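Local coordinates for protein citrate synthase (Pyrobaculum aerophilum, PDB 2IBP) that probably catalyses the condensation of oxaloacetate and acetyl-CoA with water to give citrate and free CoA, a step of the tricarboxylic acid cycle, at residues 41-46 with 292-298; 57-63 with 205-210; 260-266 with 317-323. All coordinates share one frame. Residue numbers count along the deposited sequence, not the author numbering.

Interaction 1 (41-46 with 292-298); sequences GEKGIL and YKAYDPR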
loop_
_atom_site.group_PDB
_atom_site.type_symbol
_atom_site.label_atom_id
_atom_site.label_comp_id
_atom_site.label_asym_id
_atom_site.label_seq_id
_atom_site.Cartn_x
_atom_site.Cartn_y
_atom_site.Cartn_z
ATOM N N GLY A 41 25.683 10.540 -0.630
ATOM C CA GLY A 41 25.158 11.894 -0.674
ATOM C C GLY A 41 26.205 12.990 -0.626
ATOM O O GLY A 41 26.018 14.052 -1.217
ATOM N N GLU A 42 27.305 12.748 0.075
ATOM C CA GLU A 42 28.354 13.754 0.189
ATOM C C GLU A 42 29.107 13.942 -1.116
ATOM O O GLU A 42 29.425 15.067 -1.490
ATOM C CB GLU A 42 29.328 13.432 1.330
ATOM C CG GLU A 42 28.807 13.807 2.714
ATOM C CD GLU A 42 27.539 13.065 3.105
ATOM O OE1 GLU A 42 27.417 11.865 2.766
ATOM O OE2 GLU A 42 26.687 13.672 3.792
ATOM N N LYS A 43 29.383 12.846 -1.817
ATOM C CA LYS A 43 30.104 12.919 -3.081
ATOM C C LYS A 43 29.180 13.019 -4.304
ATOM O O LYS A 43 29.633 13.337 -5.399
ATOM C CB LYS A 43 31.052 11.732 -3.230
ATOM C CG LYS A 43 32.143 11.697 -2.169
ATOM C CD LYS A 43 33.135 10.582 -2.413
ATOM C CE LYS A 43 34.266 10.631 -1.395
ATOM N NZ LYS A 43 33.760 10.484 -0.009
ATOM N N GLY A 44 27.893 12.752 -4.118
ATOM C CA GLY A 44 26.939 12.817 -5.221
ATOM C C GLY A 44 27.104 11.665 -6.184
ATOM O O GLY A 44 27.202 11.860 -7.387
ATOM N N ILE A 45 27.130 10.449 -5.634
ATOM C CA ILE A 45 27.302 9.243 -6.427
ATOM C C ILE A 45 26.123 8.311 -6.169
ATOM O O ILE A 45 25.661 8.161 -5.032
ATOM C CB ILE A 45 28.597 8.492 -6.029
ATOM C CG1 ILE A 45 29.816 9.408 -6.146
ATOM C CG2 ILE A 45 28.791 7.268 -6.907
ATOM C CD1 ILE A 45 31.079 8.805 -5.547
ATOM N N LEU A 46 25.645 7.694 -7.240
ATOM C CA LEU A 46 24.560 6.733 -7.173
ATOM C C LEU A 46 25.033 5.473 -7.872
ATOM O O LEU A 46 25.611 5.556 -8.959
ATOM C CB LEU A 46 23.339 7.277 -7.914
ATOM C CG LEU A 46 22.165 6.327 -8.129
ATOM C CD1 LEU A 46 21.576 5.782 -6.796
ATOM C CD2 LEU A 46 21.093 7.006 -8.951
ATOM N N TYR A 292 21.403 13.954 -1.178
ATOM C CA TYR A 292 22.470 14.604 -1.927
ATOM C C TYR A 292 22.883 15.951 -1.336
ATOM O O TYR A 292 22.055 16.876 -1.225
ATOM C CB TYR A 292 22.091 14.803 -3.407
ATOM C CG TYR A 292 21.950 13.504 -4.150
ATOM C CD1 TYR A 292 23.045 12.672 -4.335
ATOM C CD2 TYR A 292 20.731 13.120 -4.698
ATOM C CE1 TYR A 292 22.911 11.470 -4.993
ATOM C CE2 TYR A 292 20.591 11.920 -5.365
ATOM C CZ TYR A 292 21.685 11.108 -5.521
ATOM O OH TYR A 292 21.548 9.911 -6.196
ATOM N N LYS A 293 24.159 16.045 -0.974
ATOM C CA LYS A 293 24.765 17.288 -0.477
ATOM C C LYS A 293 25.818 17.667 -1.511
ATOM O O LYS A 293 26.951 18.026 -1.196
ATOM C CB LYS A 293 25.404 17.048 0.901
ATOM C CG LYS A 293 24.462 16.429 1.903
ATOM C CD LYS A 293 23.213 17.263 2.130
ATOM C CE LYS A 293 22.194 16.494 2.943
ATOM N NZ LYS A 293 20.956 17.273 3.197
ATOM N N ALA A 294 25.429 17.461 -2.763
ATOM C CA ALA A 294 26.243 17.667 -3.928
ATOM C C ALA A 294 25.266 17.644 -5.082
ATOM O O ALA A 294 24.089 17.324 -4.901
ATOM C CB ALA A 294 27.243 16.525 -4.084
ATOM N N TYR A 295 25.745 17.989 -6.263
ATOM C CA TYR A 295 24.889 17.985 -7.429
ATOM C C TYR A 295 24.393 16.542 -7.603
ATOM O O TYR A 295 25.163 15.582 -7.477
ATOM C CB TYR A 295 25.662 18.454 -8.665
ATOM C CG TYR A 295 24.818 19.135 -9.705
ATOM C CD1 TYR A 295 23.955 18.409 -10.519
ATOM C CD2 TYR A 295 24.941 20.495 -9.930
ATOM C CE1 TYR A 295 23.180 19.034 -11.479
ATOM C CE2 TYR A 295 24.215 21.122 -10.923
ATOM C CZ TYR A 295 23.307 20.394 -11.671
ATOM O OH TYR A 295 22.575 21.015 -12.638
ATOM N N ASP A 296 23.086 16.396 -7.749
ATOM C CA ASP A 296 22.468 15.090 -7.963
ATOM C C ASP A 296 23.062 14.566 -9.271
ATOM O O ASP A 296 22.948 15.215 -10.312
ATOM C CB ASP A 296 20.958 15.325 -8.071
ATOM C CG ASP A 296 20.145 14.071 -8.336
ATOM O OD1 ASP A 296 20.697 13.049 -8.790
ATOM O OD2 ASP A 296 18.914 14.166 -8.115
ATOM N N PRO A 297 23.656 13.363 -9.246
ATOM C CA PRO A 297 24.263 12.864 -10.475
ATOM C C PRO A 297 23.257 12.656 -11.593
ATOM O O PRO A 297 23.603 12.764 -12.781
ATOM C CB PRO A 297 24.882 11.525 -10.051
ATOM C CG PRO A 297 24.135 11.126 -8.826
ATOM C CD PRO A 297 23.747 12.397 -8.141
ATOM N N ARG A 298 22.027 12.330 -11.213
ATOM C CA ARG A 298 20.984 12.123 -12.181
ATOM C C ARG A 298 20.655 13.456 -12.830
ATOM O O ARG A 298 20.321 13.515 -14.016
ATOM C CB ARG A 298 19.749 11.561 -11.504
ATOM C CG ARG A 298 19.977 10.229 -10.809
ATOM C CD ARG A 298 18.804 9.869 -9.953
ATOM N NE ARG A 298 18.601 10.885 -8.931
ATOM C CZ ARG A 298 17.543 10.932 -8.139
ATOM N NH1 ARG A 298 16.604 9.999 -8.221
ATOM N NH2 ARG A 298 17.411 11.937 -7.293
HETATM O O HOH W 1 29.033 17.241 0.618
HETATM O O HOH W 2 27.227 14.458 -8.368
#

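Interaction 2 (57-63 with 205-210); sequences ARLSTYE and DLYLIL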
loop_
_atom_site.group_PDB
_atom_site.type_symbol
_atom_site.label_atom_id
_atom_site.label_comp_id
_atom_site.label_asym_id
_atom_site.label_seq_id
_atom_site.Cartn_x
_atom_site.Cartn_y
_atom_site.Cartn_z
ATOM N N ALA A 57 24.063 5.271 -17.550
ATOM C CA ALA A 57 23.417 6.245 -18.421
ATOM C C ALA A 57 24.175 6.386 -19.744
ATOM O O ALA A 57 23.569 6.508 -20.810
ATOM C CB ALA A 57 23.326 7.578 -17.741
ATOM N N ARG A 58 25.496 6.296 -19.675
ATOM C CA ARG A 58 26.321 6.436 -20.869
ATOM C C ARG A 58 26.267 5.199 -21.774
ATOM O O ARG A 58 26.103 5.313 -22.991
ATOM C CB ARG A 58 27.770 6.695 -20.435
ATOM C CG ARG A 58 28.753 6.839 -21.567
ATOM C CD ARG A 58 30.179 7.037 -21.052
ATOM N NE ARG A 58 30.301 8.212 -20.183
ATOM C CZ ARG A 58 30.556 8.181 -18.875
ATOM N NH1 ARG A 58 30.820 7.039 -18.257
ATOM N NH2 ARG A 58 30.623 9.317 -18.190
ATOM N N LEU A 59 26.328 4.017 -21.171
ATOM C CA LEU A 59 26.520 2.797 -21.954
ATOM C C LEU A 59 25.371 1.813 -22.011
ATOM O O LEU A 59 25.385 0.878 -22.825
ATOM C CB LEU A 59 27.767 2.081 -21.428
ATOM C CG LEU A 59 29.071 2.872 -21.437
ATOM C CD1 LEU A 59 30.173 2.069 -20.776
ATOM C CD2 LEU A 59 29.445 3.252 -22.865
ATOM N N SER A 60 24.326 2.058 -21.229
ATOM C CA SER A 60 23.272 1.091 -21.153
ATOM C C SER A 60 21.937 1.622 -21.687
ATOM O O SER A 60 21.866 2.671 -22.333
ATOM C CB SER A 60 23.192 0.577 -19.717
ATOM O OG SER A 60 22.430 -0.598 -19.618
ATOM N N THR A 61 20.900 0.835 -21.468
ATOM C CA THR A 61 19.541 1.122 -21.893
ATOM C C THR A 61 18.627 0.709 -20.735
ATOM O O THR A 61 19.051 -0.031 -19.839
ATOM C CB THR A 61 19.152 0.241 -23.086
ATOM O OG1 THR A 61 19.280 -1.152 -22.729
ATOM C CG2 THR A 61 20.055 0.535 -24.289
ATOM N N TYR A 62 17.368 1.111 -20.762
ATOM C CA TYR A 62 16.494 0.689 -19.678
ATOM C C TYR A 62 16.312 -0.821 -19.676
ATOM O O TYR A 62 16.227 -1.429 -18.612
ATOM C CB TYR A 62 15.145 1.380 -19.712
ATOM C CG TYR A 62 14.308 1.043 -18.501
ATOM C CD1 TYR A 62 14.653 1.513 -17.246
ATOM C CD2 TYR A 62 13.195 0.246 -18.610
ATOM C CE1 TYR A 62 13.873 1.218 -16.131
ATOM C CE2 TYR A 62 12.387 -0.014 -17.517
ATOM C CZ TYR A 62 12.736 0.476 -16.281
ATOM O OH TYR A 62 11.926 0.160 -15.211
ATOM N N GLU A 63 16.287 -1.440 -20.852
ATOM C CA GLU A 63 16.163 -2.894 -20.885
ATOM C C GLU A 63 17.312 -3.530 -20.112
ATOM O O GLU A 63 17.098 -4.371 -19.251
ATOM C CB GLU A 63 16.159 -3.434 -22.315
ATOM C CG GLU A 63 14.907 -3.074 -23.136
ATOM C CD GLU A 63 14.984 -1.728 -23.857
ATOM O OE1 GLU A 63 15.737 -0.828 -23.424
ATOM O OE2 GLU A 63 14.247 -1.579 -24.863
ATOM N N ASP A 205 14.288 6.858 -22.429
ATOM C CA ASP A 205 15.149 5.763 -21.968
ATOM C C ASP A 205 16.052 6.241 -20.827
ATOM O O ASP A 205 16.193 5.565 -19.804
ATOM C CB ASP A 205 16.020 5.252 -23.112
ATOM C CG ASP A 205 16.620 3.884 -22.830
ATOM O OD1 ASP A 205 15.898 3.018 -22.306
ATOM O OD2 ASP A 205 17.764 3.627 -23.256
ATOM N N LEU A 206 16.665 7.409 -21.009
ATOM C CA LEU A 206 17.545 7.969 -19.997
ATOM C C LEU A 206 16.781 8.214 -18.707
ATOM O O LEU A 206 17.228 7.846 -17.627
ATOM C CB LEU A 206 18.172 9.272 -20.487
ATOM C CG LEU A 206 19.180 9.906 -19.544
ATOM C CD1 LEU A 206 20.336 8.939 -19.239
ATOM C CD2 LEU A 206 19.690 11.218 -20.190
ATOM N N TYR A 207 15.612 8.833 -18.820
ATOM C CA TYR A 207 14.808 9.103 -17.637
ATOM C C TYR A 207 14.506 7.797 -16.897
ATOM O O TYR A 207 14.626 7.717 -15.675
ATOM C CB TYR A 207 13.505 9.788 -18.022
ATOM C CG TYR A 207 12.643 10.086 -16.813
ATOM C CD1 TYR A 207 12.718 11.315 -16.163
ATOM C CD2 TYR A 207 11.824 9.110 -16.274
ATOM C CE1 TYR A 207 11.967 11.557 -15.035
ATOM C CE2 TYR A 207 11.090 9.348 -15.149
ATOM C CZ TYR A 207 11.171 10.562 -14.534
ATOM O OH TYR A 207 10.436 10.780 -13.400
ATOM N N LEU A 208 14.163 6.766 -17.658
ATOM C CA LEU A 208 13.816 5.488 -17.053
ATOM C C LEU A 208 15.024 4.907 -16.330
ATOM O O LEU A 208 14.905 4.365 -15.242
ATOM C CB LEU A 208 13.259 4.511 -18.083
ATOM C CG LEU A 208 11.927 4.847 -18.733
ATOM C CD1 LEU A 208 11.581 3.818 -19.774
ATOM C CD2 LEU A 208 10.791 5.005 -17.742
ATOM N N ILE A 209 16.191 4.972 -16.956
ATOM C CA ILE A 209 17.389 4.497 -16.283
ATOM C C ILE A 209 17.627 5.281 -14.999
ATOM O O ILE A 209 17.862 4.723 -13.937
ATOM C CB ILE A 209 18.634 4.695 -17.180
ATOM C CG1 ILE A 209 18.540 3.755 -18.384
ATOM C CG2 ILE A 209 19.922 4.487 -16.374
ATOM C CD1 ILE A 209 19.608 3.988 -19.438
ATOM N N LEU A 210 17.534 6.598 -15.098
ATOM C CA LEU A 210 17.920 7.454 -13.991
ATOM C C LEU A 210 17.043 7.353 -12.773
ATOM O O LEU A 210 17.507 7.644 -11.690
ATOM C CB LEU A 210 18.012 8.912 -14.412
ATOM C CG LEU A 210 19.130 9.257 -15.405
ATOM C CD1 LEU A 210 18.973 10.740 -15.757
ATOM C CD2 LEU A 210 20.521 8.932 -14.873
HETATM O O HOH W 3 20.127 4.456 -23.498
HETATM O O HOH W 4 14.223 1.522 -24.096
#

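Interaction 3 (260-266 with 317-323); sequences YLEIGTP and QNLFAIA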
loop_
_atom_site.group_PDB
_atom_site.type_symbol
_atom_site.label_atom_id
_atom_site.label_comp_id
_atom_site.label_asym_id
_atom_site.label_seq_id
_atom_site.Cartn_x
_atom_site.Cartn_y
_atom_site.Cartn_z
ATOM N N TYR A 260 8.952 27.850 -13.825
ATOM C CA TYR A 260 9.745 28.456 -14.888
ATOM C C TYR A 260 8.815 29.214 -15.828
ATOM O O TYR A 260 9.156 30.302 -16.283
ATOM C CB TYR A 260 10.577 27.432 -15.684
ATOM C CG TYR A 260 11.538 26.609 -14.851
ATOM C CD1 TYR A 260 12.297 27.191 -13.844
ATOM C CD2 TYR A 260 11.777 25.265 -15.157
ATOM C CE1 TYR A 260 13.213 26.439 -13.101
ATOM C CE2 TYR A 260 12.672 24.504 -14.406
ATOM C CZ TYR A 260 13.379 25.097 -13.386
ATOM O OH TYR A 260 14.253 24.357 -12.621
ATOM N N LEU A 261 7.647 28.645 -16.116
ATOM C CA LEU A 261 6.691 29.317 -16.998
ATOM C C LEU A 261 6.238 30.642 -16.399
ATOM O O LEU A 261 6.090 31.638 -17.115
ATOM C CB LEU A 261 5.487 28.427 -17.287
ATOM C CG LEU A 261 5.785 27.234 -18.196
ATOM C CD1 LEU A 261 4.611 26.258 -18.181
ATOM C CD2 LEU A 261 6.128 27.680 -19.632
ATOM N N GLU A 262 6.009 30.656 -15.094
ATOM C CA GLU A 262 5.557 31.874 -14.406
ATOM C C GLU A 262 6.666 32.921 -14.373
ATOM O O GLU A 262 6.426 34.100 -14.640
ATOM C CB GLU A 262 5.110 31.545 -12.987
ATOM C CG GLU A 262 4.521 32.731 -12.233
ATOM C CD GLU A 262 4.018 32.353 -10.848
ATOM O OE1 GLU A 262 4.279 31.210 -10.405
ATOM O OE2 GLU A 262 3.357 33.198 -10.203
ATOM N N ILE A 263 7.891 32.472 -14.117
ATOM C CA ILE A 263 9.059 33.355 -14.070
ATOM C C ILE A 263 9.206 34.063 -15.421
ATOM O O ILE A 263 9.361 35.291 -15.485
ATOM C CB ILE A 263 10.319 32.562 -13.693
ATOM C CG1 ILE A 263 10.224 32.137 -12.232
ATOM C CG2 ILE A 263 11.595 33.413 -13.911
ATOM C CD1 ILE A 263 11.271 31.116 -11.816
ATOM N N GLY A 264 9.138 33.286 -16.495
ATOM C CA GLY A 264 9.113 33.812 -17.856
ATOM C C GLY A 264 10.391 34.372 -18.436
ATOM O O GLY A 264 10.656 34.214 -19.625
ATOM N N THR A 265 11.196 35.014 -17.601
ATOM C CA THR A 265 12.423 35.646 -18.066
ATOM C C THR A 265 13.635 35.223 -17.248
ATOM O O THR A 265 13.632 35.330 -16.030
ATOM C CB THR A 265 12.323 37.188 -18.055
ATOM O OG1 THR A 265 13.620 37.754 -18.291
ATOM C CG2 THR A 265 11.816 37.689 -16.738
ATOM N N PRO A 266 14.676 34.706 -17.923
ATOM C CA PRO A 266 15.915 34.334 -17.237
ATOM C C PRO A 266 16.560 35.492 -16.461
ATOM O O PRO A 266 17.362 35.247 -15.555
ATOM C CB PRO A 266 16.831 33.870 -18.370
ATOM C CG PRO A 266 15.913 33.501 -19.480
ATOM C CD PRO A 266 14.715 34.380 -19.363
ATOM N N GLN A 317 9.272 27.849 -24.814
ATOM C CA GLN A 317 8.773 28.438 -23.577
ATOM C C GLN A 317 9.918 28.894 -22.663
ATOM O O GLN A 317 9.684 29.276 -21.517
ATOM C CB GLN A 317 7.820 27.483 -22.852
ATOM C CG GLN A 317 6.404 27.447 -23.415
ATOM C CD GLN A 317 6.308 26.850 -24.802
ATOM O OE1 GLN A 317 6.748 25.725 -25.044
ATOM N NE2 GLN A 317 5.655 27.574 -25.712
ATOM N N ASN A 318 11.143 28.839 -23.196
ATOM C CA ASN A 318 12.351 29.308 -22.510
ATOM C C ASN A 318 12.639 28.581 -21.205
ATOM O O ASN A 318 13.381 29.075 -20.351
ATOM C CB ASN A 318 12.259 30.828 -22.266
ATOM C CG ASN A 318 11.887 31.596 -23.535
ATOM O OD1 ASN A 318 10.905 32.341 -23.557
ATOM N ND2 ASN A 318 12.601 31.324 -24.613
ATOM N N LEU A 319 12.116 27.360 -21.089
ATOM C CA LEU A 319 12.272 26.586 -19.873
ATOM C C LEU A 319 13.736 26.281 -19.596
ATOM O O LEU A 319 14.223 26.448 -18.477
ATOM C CB LEU A 319 11.499 25.272 -20.001
ATOM C CG LEU A 319 9.993 25.415 -20.182
ATOM C CD1 LEU A 319 9.370 24.024 -20.310
ATOM C CD2 LEU A 319 9.401 26.176 -18.989
ATOM N N PHE A 320 14.468 25.876 -20.621
ATOM C CA PHE A 320 15.867 25.530 -20.412
ATOM C C PHE A 320 16.707 26.783 -20.083
ATOM O O PHE A 320 17.562 26.773 -19.200
ATOM C CB PHE A 320 16.421 24.775 -21.618
ATOM C CG PHE A 320 17.775 24.224 -21.389
ATOM C CD1 PHE A 320 17.933 23.056 -20.658
ATOM C CD2 PHE A 320 18.903 24.885 -21.849
ATOM C CE1 PHE A 320 19.186 22.554 -20.408
ATOM C CE2 PHE A 320 20.162 24.392 -21.589
ATOM C CZ PHE A 320 20.300 23.213 -20.874
ATOM N N ALA A 321 16.405 27.878 -20.772
ATOM C CA ALA A 321 17.094 29.149 -20.539
ATOM C C ALA A 321 16.871 29.636 -19.107
ATOM O O ALA A 321 17.817 30.042 -18.421
ATOM C CB ALA A 321 16.592 30.201 -21.522
ATOM N N ILE A 322 15.619 29.560 -18.654
ATOM C CA ILE A 322 15.262 29.991 -17.307
ATOM C C ILE A 322 15.910 29.087 -16.264
ATOM O O ILE A 322 16.564 29.564 -15.326
ATOM C CB ILE A 322 13.743 30.040 -17.134
ATOM C CG1 ILE A 322 13.134 31.102 -18.063
ATOM C CG2 ILE A 322 13.355 30.313 -15.673
ATOM C CD1 ILE A 322 11.620 31.038 -18.169
ATOM N N ALA A 323 15.741 27.770 -16.427
ATOM C CA ALA A 323 16.356 26.823 -15.515
ATOM C C ALA A 323 17.875 26.980 -15.471
ATOM O O ALA A 323 18.487 26.983 -14.403
ATOM C CB ALA A 323 15.981 25.402 -15.885
HETATM O O HOH W 5 9.024 32.644 -21.306
#

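Interaction 1 (41-46 with 292-298)
The loop of a beta hairpin can hold a distant loop through its backbone, and residues 41-46 illustrate this against 292-298. One direct hydrogen bond crosses: K293 N donates to G41 O at 2.7 Å, nearly linearly. Two waters add bridges, one donating to E42 O and K293 O, the other to G44 O and Y295 O. Y292 N also hydrogen-bonds to H289 ND1. G44, with positive phi, forms a G1 beta bulge with I45 opposite D40; a beta carbon on G44 would clash with Y295 O, so glycine suits both loop and contact.

Van der Waals packing lies beside this polar seam. A294 CB sits 3.8 Å from G44 N, and L46 CB lies 3.6 Å from Y292 OH, a hydroxyl hydrogen-bonded to H214. The one apolar side-chain pair is L46 CB with P297 CG, 4.0 Å apart.

One salt bridge lies within 292-298, between D296 OD2 and R298 NH2 at 2.8 Å; OD2 also accepts from V345 N. D296 N-caps helix 297-313, its OD1 accepting from R298 N at 2.9 Å. Mostly main-chain polar bonding thus fixes the hairpin loop to a loop leading away from H289, the probable catalytic histidine.

Interaction 2 (57-63 with 205-210)
Y62 lays one face of its ring over L208, whose CB stands 3.8 Å from the ring centroid, a CH-pi contact between two helices of this largely alpha-helical citrate synthase fold. The tyrosine belongs to the start of helix 62-71, and L208 to the C-terminal part of helix 198-210. The phenol hydroxyl reaches past the pair to bond with S370 O on helix 363-382, so one side chain links its own helix to two others.

Here a third helix packs across the break between two consecutive helices. Helix 53-59 ends at L59 and S60 leaves helical geometry, while T61 N-caps the next helix, its OG1 accepting from E64 N. Helix 198-210 meets both sides of this break. Before it, A57 CB lies 3.6 Å from L206 CD1 and 4.2 Å from L210 CD2; at the break, I209 CD1 comes within 3.9 Å of S60 O; after it, I209 CG1 approaches Y62 N at 3.7 Å.

D205 supplies the polar part. Its carboxylate lies near the start of helix 62-71 and also holds two waters, one shared with S60 O and the other with E63. The second water donates to both carboxylates, easing the closeness of two like charges. The direct bond of the contact runs from Y62 N to D205 OD1, 2.9 Å long.

Interaction 3 (260-266 with 317-323)
Both segments change from helix to loop or back where they meet. Residues 260-263 finish helix 252-263, and G264 leaves helical geometry with a positive phi that favours glycine; its N still bonds to Y260 O at 3.0 Å. On the other side, N318 occupies the N-cap position of helix 319-332, though its side chain makes no capping bond. The backbones approach most closely at P266 and I322, whose CA atoms are 4.4 Å apart, whereas those of Y260 and L319 are 5.9 Å apart. No direct hydrogen bond crosses; a water lies 2.8 Å from G264 O and 2.9 Å from N318 OD1, within hydrogen-bonding reach of both.

Side-chain packing therefore carries the contact, and I322 is its centre. I322 CD1 sits 3.2 Å from Y260 O and 3.6 Å from G264 C, against the helix end, while I322 CG2 touches I263 CG2 at 4.0 Å. Y260 covers A323 with its ring face, the A323 CB lying 4.0 Å from the ring centroid in a CH-pi contact, and its hydroxyl bonds to F347 O. L261 CD2 meets L319 CD2 and Q317 CB, at 3.7 and 3.6 Å, and P266 CG rests 3.9 Å from A321 CB.

Such apolar packing of a helix C-terminus and the loop after it against the first turn of another helix exemplifies how the mainly alpha-helical citrate synthase fold is built.

Overall arrangement
The three contacts show how one helical fold is closed at several sequence separations. Interaction 2 is nested within the chain loop closed by interaction 1, interaction 3 crosses interaction 1, and interactions 2 and 3 follow in series. Interactions 1 and 2 have centres 18 Å apart and touch, R298 CD lying 3.1 Å from L210 O. Interaction 3 is more remote, its centre 25 Å from that of interaction 1 and 27 Å from that of interaction 2. Helix 297-313 nevertheless connects all three neighbourhoods: it starts in interaction 1, packs on L206 and L210 of interaction 2, and through S306, R307 and V310 meets F320 of segment 317-323, joining the small antiparallel sheet to the helical body.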